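Transcription factor TAU 138 KDA subunit (Saccharomyces cerevisiae, PDB 5AIM) is a subunit of TFIIIC that helps bind the boxB promoter element of tRNA genes, this chain being its central extended winged-helix domain. Local coordinates at residues R14-L19 with D57-M61; V28-R32 with Y93-E97. One frame throughout, in Å; residues are numbered along the deposited sequence.

Contact 1 (R14-L19 with D57-M61)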
ATOM      1  N   ARG A  14      -6.316  -3.702  -8.914  1.00 18.23           N
ATOM      2  CA  ARG A  14      -6.062  -3.247  -7.546  1.00 18.46           C
ATOM      3  C   ARG A  14      -4.580  -2.928  -7.300  1.00 16.92           C
ATOM      4  O   ARG A  14      -4.248  -1.927  -6.638  1.00 18.98           O
ATOM      5  CB  ARG A  14      -6.590  -4.254  -6.519  1.00 21.15           C
ATOM      6  CG  ARG A  14      -8.110  -4.328  -6.498  1.00 23.78           C
ATOM      7  CD  ARG A  14      -8.637  -5.223  -5.390  1.00 24.28           C
ATOM      8  NE  ARG A  14      -8.169  -6.606  -5.507  1.00 26.43           N
ATOM      9  CZ  ARG A  14      -8.856  -7.613  -6.037  1.00 29.29           C
ATOM     10  NH1 ARG A  14     -10.073  -7.433  -6.543  1.00 30.30           N
ATOM     11  NH2 ARG A  14      -8.307  -8.823  -6.065  1.00 26.21           N
ATOM     12  N   GLN A  15      -3.682  -3.758  -7.828  1.00 17.62           N
ATOM     13  CA  GLN A  15      -2.255  -3.432  -7.759  1.00 16.82           C
ATOM     14  C   GLN A  15      -1.896  -2.106  -8.461  1.00 18.64           C
ATOM     15  O   GLN A  15      -1.117  -1.290  -7.928  1.00 19.67           O
ATOM     16  CB  GLN A  15      -1.412  -4.598  -8.292  1.00 16.76           C
ATOM     17  CG  GLN A  15      -1.495  -5.851  -7.432  1.00 17.15           C
ATOM     18  CD  GLN A  15      -0.615  -6.949  -7.947  1.00 17.48           C
ATOM     19  OE1 GLN A  15       0.600  -6.809  -7.983  1.00 19.15           O
ATOM     20  NE2 GLN A  15      -1.222  -8.061  -8.351  1.00 20.00           N
ATOM     21  N   ARG A  16      -2.456  -1.871  -9.645  1.00 17.37           N
ATOM     22  CA  ARG A  16      -2.236  -0.580 -10.298  1.00 17.60           C
ATOM     23  C   ARG A  16      -2.718   0.574  -9.425  1.00 19.31           C
ATOM     24  O   ARG A  16      -2.056   1.633  -9.351  1.00 20.02           O
ATOM     25  CB  ARG A  16      -2.927  -0.520 -11.664  1.00 18.69           C
ATOM     26  CG  ARG A  16      -2.299  -1.411 -12.732  1.00 18.81           C
ATOM     27  CD  ARG A  16      -2.783  -1.021 -14.132  1.00 23.32           C
ATOM     28  NE  ARG A  16      -4.243  -0.969 -14.235  1.00 24.16           N
ATOM     29  CZ  ARG A  16      -5.036  -2.011 -14.470  1.00 25.76           C
ATOM     30  NH1 ARG A  16      -4.538  -3.234 -14.633  1.00 23.46           N
ATOM     31  NH2 ARG A  16      -6.349  -1.827 -14.535  1.00 27.45           N
ATOM     32  N   ALA A  17      -3.884   0.390  -8.802  1.00 17.64           N
ATOM     33  CA  ALA A  17      -4.428   1.425  -7.910  1.00 17.36           C
ATOM     34  C   ALA A  17      -3.505   1.687  -6.720  1.00 18.11           C
ATOM     35  O   ALA A  17      -3.213   2.840  -6.379  1.00 18.77           O
ATOM     36  CB  ALA A  17      -5.809   1.038  -7.421  1.00 19.72           C
ATOM     37  N   ILE A  18      -3.061   0.619  -6.069  1.00 17.38           N
ATOM     38  CA  ILE A  18      -2.138   0.756  -4.942  1.00 16.78           C
ATOM     39  C   ILE A  18      -0.894   1.531  -5.372  1.00 18.15           C
ATOM     40  O   ILE A  18      -0.445   2.456  -4.680  1.00 18.54           O
ATOM     41  CB  ILE A  18      -1.744  -0.631  -4.401  1.00 17.05           C
ATOM     42  CG1 ILE A  18      -2.948  -1.276  -3.717  1.00 17.97           C
ATOM     43  CG2 ILE A  18      -0.593  -0.543  -3.412  1.00 18.05           C
ATOM     44  CD1 ILE A  18      -2.826  -2.782  -3.561  1.00 20.21           C
ATOM     45  N   LEU A  19      -0.340   1.162  -6.518  1.00 18.08           N
ATOM     46  CA  LEU A  19       0.839   1.859  -7.022  1.00 15.64           C
ATOM     47  C   LEU A  19       0.594   3.357  -7.290  1.00 18.76           C
ATOM     48  O   LEU A  19       1.400   4.228  -6.884  1.00 19.80           O
ATOM     49  CB  LEU A  19       1.327   1.164  -8.292  1.00 20.75           C
ATOM     50  CG  LEU A  19       2.708   1.553  -8.800  1.00 21.43           C
ATOM     51  CD1 LEU A  19       3.778   1.154  -7.807  1.00 23.85           C
ATOM     52  CD2 LEU A  19       2.966   0.883 -10.133  1.00 23.51           C
ATOM     53  N   ASP A  57      -3.454  -7.911  -2.245  1.00 23.38           N
ATOM     54  CA  ASP A  57      -2.690  -7.358  -3.353  1.00 21.29           C
ATOM     55  C   ASP A  57      -1.513  -6.507  -2.878  1.00 20.49           C
ATOM     56  O   ASP A  57      -0.431  -6.523  -3.501  1.00 23.83           O
ATOM     57  CB  ASP A  57      -3.618  -6.606  -4.299  1.00 22.09           C
ATOM     58  CG  ASP A  57      -4.454  -7.558  -5.134  1.00 23.70           C
ATOM     59  OD1 ASP A  57      -3.872  -8.537  -5.655  1.00 24.97           O
ATOM     60  OD2 ASP A  57      -5.684  -7.373  -5.240  1.00 27.78           O
ATOM     61  N   VAL A  58      -1.688  -5.807  -1.756  1.00 21.60           N
ATOM     62  CA  VAL A  58      -0.527  -5.199  -1.113  1.00 22.56           C
ATOM     63  C   VAL A  58       0.546  -6.270  -0.850  1.00 26.89           C
ATOM     64  O   VAL A  58       1.737  -6.077  -1.152  1.00 24.38           O
ATOM     65  CB  VAL A  58      -0.906  -4.505   0.201  1.00 21.67           C
ATOM     66  CG1 VAL A  58       0.349  -4.096   0.984  1.00 25.61           C
ATOM     67  CG2 VAL A  58      -1.774  -3.296  -0.091  1.00 22.62           C
ATOM     68  N   ASP A  59       0.121  -7.410  -0.307  1.00 23.25           N
ATOM     69  CA  ASP A  59       1.061  -8.486  -0.002  1.00 26.88           C
ATOM     70  C   ASP A  59       1.746  -8.999  -1.272  1.00 26.06           C
ATOM     71  O   ASP A  59       2.976  -9.207  -1.294  1.00 26.66           O
ATOM     72  CB  ASP A  59       0.358  -9.642   0.711  1.00 28.60           C
ATOM     73  CG  ASP A  59       0.003  -9.317   2.147  1.00 50.11           C
ATOM     74  OD1 ASP A  59       0.544  -8.333   2.693  1.00 53.45           O
ATOM     75  OD2 ASP A  59      -0.815 -10.057   2.736  1.00 41.19           O
ATOM     76  N   LEU A  60       0.958  -9.210  -2.328  1.00 26.16           N
ATOM     77  CA  LEU A  60       1.561  -9.608  -3.600  1.00 26.48           C
ATOM     78  C   LEU A  60       2.626  -8.608  -4.034  1.00 23.04           C
ATOM     79  O   LEU A  60       3.706  -8.992  -4.492  1.00 28.91           O
ATOM     80  CB  LEU A  60       0.516  -9.758  -4.701  1.00 24.40           C
ATOM     81  CG  LEU A  60      -0.445 -10.936  -4.594  1.00 26.60           C
ATOM     82  CD1 LEU A  60      -1.347 -10.970  -5.813  1.00 26.95           C
ATOM     83  CD2 LEU A  60       0.305 -12.243  -4.448  1.00 28.97           C
ATOM     84  N   MET A  61       2.330  -7.321  -3.878  1.00 23.46           N
ATOM     85  CA  MET A  61       3.306  -6.291  -4.243  1.00 22.85           C
ATOM     86  C   MET A  61       4.553  -6.259  -3.356  1.00 25.72           C
ATOM     87  O   MET A  61       5.661  -6.031  -3.842  1.00 24.44           O
ATOM     88  CB  MET A  61       2.634  -4.928  -4.270  1.00 22.61           C
ATOM     89  CG  MET A  61       1.595  -4.856  -5.354  1.00 19.67           C
ATOM     90  SD  MET A  61       0.633  -3.354  -5.292  1.00 21.94           S
ATOM     91  CE  MET A  61       1.794  -2.182  -5.990  1.00 22.97           C
TER
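Arg14 and Asp57 join helix 14-19 to helix 57-61 through a salt bridge in which one carboxylate oxygen takes both bonds. Arg14 NE lies 2.6 Å from Asp57 OD2, with an N-H...O angle of 156°, and OD2 sits at the edge of the guanidinium, close to its plane. Arg14 NH2 adds a weak, more bent bond to the same OD2 at 3.1 Å. The arginine chain runs extended to CD and is then bent at chi3, which brings NE back to that oxygen. An arginine suits this place because its long chain can fold round OD2, its methylenes lying close to the same oxygen that NE and NH2 bind.

Next to the bridge, Gln15 slides antiparallel past Met61, its OE1 3.4 Å from Met61 CG, and its amide plane is nearly aligned with the Asp57 carboxylate. The unbranched, flexible methionine reaches across toward the first helix: SD rests 3.6 Å from Ile18 CG2, and the bend at chi3 (77°) brings CE to 3.6 Å from the backbone O of Gln15. Ile18, beta-branched, fills two sites at once, because its other arm ends in CD1, 3.7 Å from Val58 CG2.

In the second shell, Ser11 OG hydrogen-bonds Asp57 OD1, so each carboxylate oxygen has a partner and the rotation of the group is probably fixed. Phe35 of helix 33-43 and Leu67 also touch Ile18, and Leu67 touches Met61 as well, continuing the apolar packing. The helix segments cross at -74°, with their axes 9.6 Å apart at closest approach. Helix 5-24 is the domain's first helix; helix 52-63 is its third, preceding wing strands 68-71 and 78-81, in the place of the recognition helix of winged-helix folds.

Contact 2 (V28-R32 with Y93-E97)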
ATOM      1  N   VAL A  28       5.275   6.875   0.756  1.00 18.37           N
ATOM      2  CA  VAL A  28       5.405   6.221   2.059  1.00 17.94           C
ATOM      3  C   VAL A  28       4.045   6.243   2.730  1.00 18.92           C
ATOM      4  O   VAL A  28       3.359   7.274   2.718  1.00 19.90           O
ATOM      5  CB  VAL A  28       6.409   6.946   2.976  1.00 20.08           C
ATOM      6  CG1 VAL A  28       6.689   6.099   4.206  1.00 23.39           C
ATOM      7  CG2 VAL A  28       7.698   7.250   2.242  1.00 23.04           C
ATOM      8  N   ALA A  29       3.641   5.115   3.305  1.00 18.94           N
ATOM      9  CA  ALA A  29       2.374   5.073   4.029  1.00 22.78           C
ATOM     10  C   ALA A  29       2.360   3.986   5.080  1.00 19.81           C
ATOM     11  O   ALA A  29       2.910   2.907   4.875  1.00 21.75           O
ATOM     12  CB  ALA A  29       1.221   4.860   3.065  1.00 22.89           C
ATOM     13  N   TYR A  30       1.744   4.281   6.221  1.00 20.58           N
ATOM     14  CA  TYR A  30       1.384   3.239   7.162  1.00 19.54           C
ATOM     15  C   TYR A  30       0.218   2.434   6.598  1.00 19.60           C
ATOM     16  O   TYR A  30      -0.718   2.993   6.014  1.00 20.19           O
ATOM     17  CB  TYR A  30       1.005   3.844   8.516  1.00 21.58           C
ATOM     18  CG  TYR A  30       2.174   4.269   9.378  1.00 23.93           C
ATOM     19  CD1 TYR A  30       3.250   3.417   9.602  1.00 25.09           C
ATOM     20  CD2 TYR A  30       2.189   5.514   9.991  1.00 25.89           C
ATOM     21  CE1 TYR A  30       4.310   3.802  10.398  1.00 29.42           C
ATOM     22  CE2 TYR A  30       3.249   5.905  10.801  1.00 27.53           C
ATOM     23  CZ  TYR A  30       4.307   5.043  10.998  1.00 29.42           C
ATOM     24  OH  TYR A  30       5.370   5.414  11.792  1.00 32.46           O
ATOM     25  N   LEU A  31       0.290   1.119   6.771  1.00 22.03           N
ATOM     26  CA  LEU A  31      -0.782   0.236   6.355  1.00 22.43           C
ATOM     27  C   LEU A  31      -1.854   0.249   7.436  1.00 21.87           C
ATOM     28  O   LEU A  31      -1.733  -0.405   8.470  1.00 26.86           O
ATOM     29  CB  LEU A  31      -0.232  -1.169   6.118  1.00 25.24           C
ATOM     30  CG  LEU A  31      -0.891  -2.043   5.056  1.00 40.17           C
ATOM     31  CD1 LEU A  31      -0.841  -1.360   3.693  1.00 28.28           C
ATOM     32  CD2 LEU A  31      -0.186  -3.398   5.020  1.00 28.84           C
ATOM     33  N   ARG A  32      -2.892   1.033   7.176  1.00 20.46           N
ATOM     34  CA  ARG A  32      -3.963   1.270   8.129  1.00 21.30           C
ATOM     35  C   ARG A  32      -5.150   1.834   7.362  1.00 20.47           C
ATOM     36  O   ARG A  32      -5.070   2.044   6.150  1.00 19.19           O
ATOM     37  CB  ARG A  32      -3.511   2.253   9.214  1.00 21.21           C
ATOM     38  CG  ARG A  32      -3.092   3.611   8.658  1.00 21.24           C
ATOM     39  CD  ARG A  32      -2.582   4.575   9.721  1.00 21.43           C
ATOM     40  NE  ARG A  32      -2.022   5.775   9.102  1.00 23.50           N
ATOM     41  CZ  ARG A  32      -1.450   6.774   9.766  1.00 27.02           C
ATOM     42  NH1 ARG A  32      -1.340   6.730  11.087  1.00 30.85           N
ATOM     43  NH2 ARG A  32      -0.971   7.813   9.095  1.00 28.12           N
ATOM     44  N   TYR A  93       8.416  10.887   7.186  1.00 24.82           N
ATOM     45  CA  TYR A  93       7.053  10.407   7.384  1.00 26.25           C
ATOM     46  C   TYR A  93       6.864   9.818   8.791  1.00 25.91           C
ATOM     47  O   TYR A  93       5.889  10.136   9.472  1.00 26.42           O
ATOM     48  CB  TYR A  93       6.688   9.376   6.312  1.00 21.96           C
ATOM     49  CG  TYR A  93       5.292   8.803   6.447  1.00 20.77           C
ATOM     50  CD1 TYR A  93       4.196   9.440   5.875  1.00 21.83           C
ATOM     51  CD2 TYR A  93       5.073   7.616   7.131  1.00 22.05           C
ATOM     52  CE1 TYR A  93       2.921   8.908   5.994  1.00 24.55           C
ATOM     53  CE2 TYR A  93       3.803   7.078   7.252  1.00 23.16           C
ATOM     54  CZ  TYR A  93       2.734   7.726   6.684  1.00 23.70           C
ATOM     55  OH  TYR A  93       1.473   7.187   6.813  1.00 24.78           O
ATOM     56  N   ILE A  94       7.789   8.967   9.232  1.00 24.76           N
ATOM     57  CA  ILE A  94       7.693   8.396  10.582  1.00 26.59           C
ATOM     58  C   ILE A  94       7.648   9.504  11.632  1.00 30.47           C
ATOM     59  O   ILE A  94       6.841   9.456  12.563  1.00 31.05           O
ATOM     60  CB  ILE A  94       8.868   7.439  10.882  1.00 26.79           C
ATOM     61  CG1 ILE A  94       8.744   6.186  10.015  1.00 25.28           C
ATOM     62  CG2 ILE A  94       8.918   7.058  12.381  1.00 30.23           C
ATOM     63  CD1 ILE A  94       9.995   5.335   9.995  1.00 28.34           C
ATOM     64  N   LEU A  95       8.511  10.500  11.474  1.00 29.11           N
ATOM     65  CA  LEU A  95       8.550  11.622  12.411  1.00 36.64           C
ATOM     66  C   LEU A  95       7.242  12.411  12.395  1.00 35.19           C
ATOM     67  O   LEU A  95       6.708  12.758  13.447  1.00 38.91           O
ATOM     68  CB  LEU A  95       9.718  12.553  12.083  1.00 36.79           C
ATOM     69  CG  LEU A  95       9.892  13.737  13.037  1.00 45.29           C
ATOM     70  CD1 LEU A  95      10.363  13.251  14.399  1.00 44.26           C
ATOM     71  CD2 LEU A  95      10.858  14.755  12.455  1.00 70.99           C
ATOM     72  N   LYS A  96       6.737  12.707  11.201  1.00 33.52           N
ATOM     73  CA  LYS A  96       5.497  13.475  11.065  1.00 36.24           C
ATOM     74  C   LYS A  96       4.287  12.776  11.695  1.00 39.59           C
ATOM     75  O   LYS A  96       3.436  13.422  12.307  1.00 42.78           O
ATOM     76  CB  LYS A  96       5.218  13.769   9.589  1.00 38.16           C
ATOM     77  CG  LYS A  96       3.909  14.504   9.336  1.00 61.92           C
ATOM     78  CD  LYS A  96       3.800  14.971   7.892  1.00 61.45           C
ATOM     79  NZ  LYS A  96       2.370  16.219   6.255  1.00 53.62           N
ATOM     80  N   GLU A  97       4.220  11.458  11.545  1.00 37.71           N
ATOM     81  CA  GLU A  97       3.080  10.676  12.020  1.00 31.33           C
ATOM     82  C   GLU A  97       3.296  10.153  13.438  1.00 51.52           C
ATOM     83  O   GLU A  97       2.525   9.328  13.926  1.00 77.04           O
ATOM     84  CB  GLU A  97       2.835   9.500  11.072  1.00 41.35           C
ATOM     85  CG  GLU A  97       2.566   9.914   9.637  1.00 29.39           C
ATOM     86  CD  GLU A  97       1.200  10.544   9.450  1.00 45.40           C
ATOM     87  OE1 GLU A  97       0.274  10.200  10.213  1.00 37.85           O
ATOM     88  OE2 GLU A  97       1.054  11.387   8.537  1.00 40.56           O
TER
HETATM   89  O   HOH W   1       5.347   7.309  13.443  1.00 30.98           O
HETATM   90  O   HOH W   2      -0.648   8.601   6.384  1.00 27.92           O
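In this extended winged-helix domain the closing helix 87-96 packs its last turn against the edge strand 28-30 of the small antiparallel sheet, and Tyr93 is the centre of that contact. Its CG stands anti to the backbone N (chi1 179°), which carries the ring across to the strand, where the backbone N of Tyr30 donates a nearly straight bond to Tyr93 OH (3.0 Å, 169°). A tyrosine fits well here: the ring is apolar enough to pack on Val28, whose CG1 lies 3.7 Å from Tyr93 CD2, while the hydroxyl meets the polar backbone. The carbonyl O of Val28 lies over one face of the ring, offset toward the rim, and Glu97 CG over the opposite face.

Tyr30 and Tyr93 meet obliquely, their ring planes 57° apart, with Tyr93 CE2 over one face of Tyr30 and 3.5 Å from its CD2. Glu97 CB touches the edge of the Tyr30 ring. At the far end of that ring, a water bonded to Tyr30 OH donates to Ile94 O, a carbonyl in the last turn of the helix.

Arg32 adds the charged part of the contact. It is extended from CG to NE; CD2 of the Tyr30 ring points at one face of its guanidinium, over the centre, and NH2 goes to Glu97 OE1 in a straight salt bridge of 2.9 Å. The acid oxygen lies in the guanidinium plane but is itself approached from above the carboxylate plane. A second water links NH2 to Tyr93 OH.

Around this contact, Arg77 forms a cation-pi pair with Tyr30 and hydrogen-bonds Glu97 O. Ile79 of strand 78-81 touches Val28, Tyr30 and Ile94, while Arg32 occupies the N-cap position of helix 33-43.

Overall arrangement
Contacts 1 and 2 lie with their centres about 18 Å apart in one compact domain of a single chain. Their segments alternate along the sequence: helix 5-24 supplies the first, strand 28-30 follows directly, helix 52-63 returns to the first, and helix 87-96 closes the second. Contact 1 joins the first and third of the domain's helices, while contact 2 fastens the last helix to an outer strand, 28-30, of the three-stranded sheet. They touch through Val58 CG1 and Leu31 CD1, 4.0 Å apart. Because helix 5-24 runs on into strand 28-30, the two contacts connect helix 52-63 and the final helix 87-96 through adjoining elements of the extended winged-helix chain.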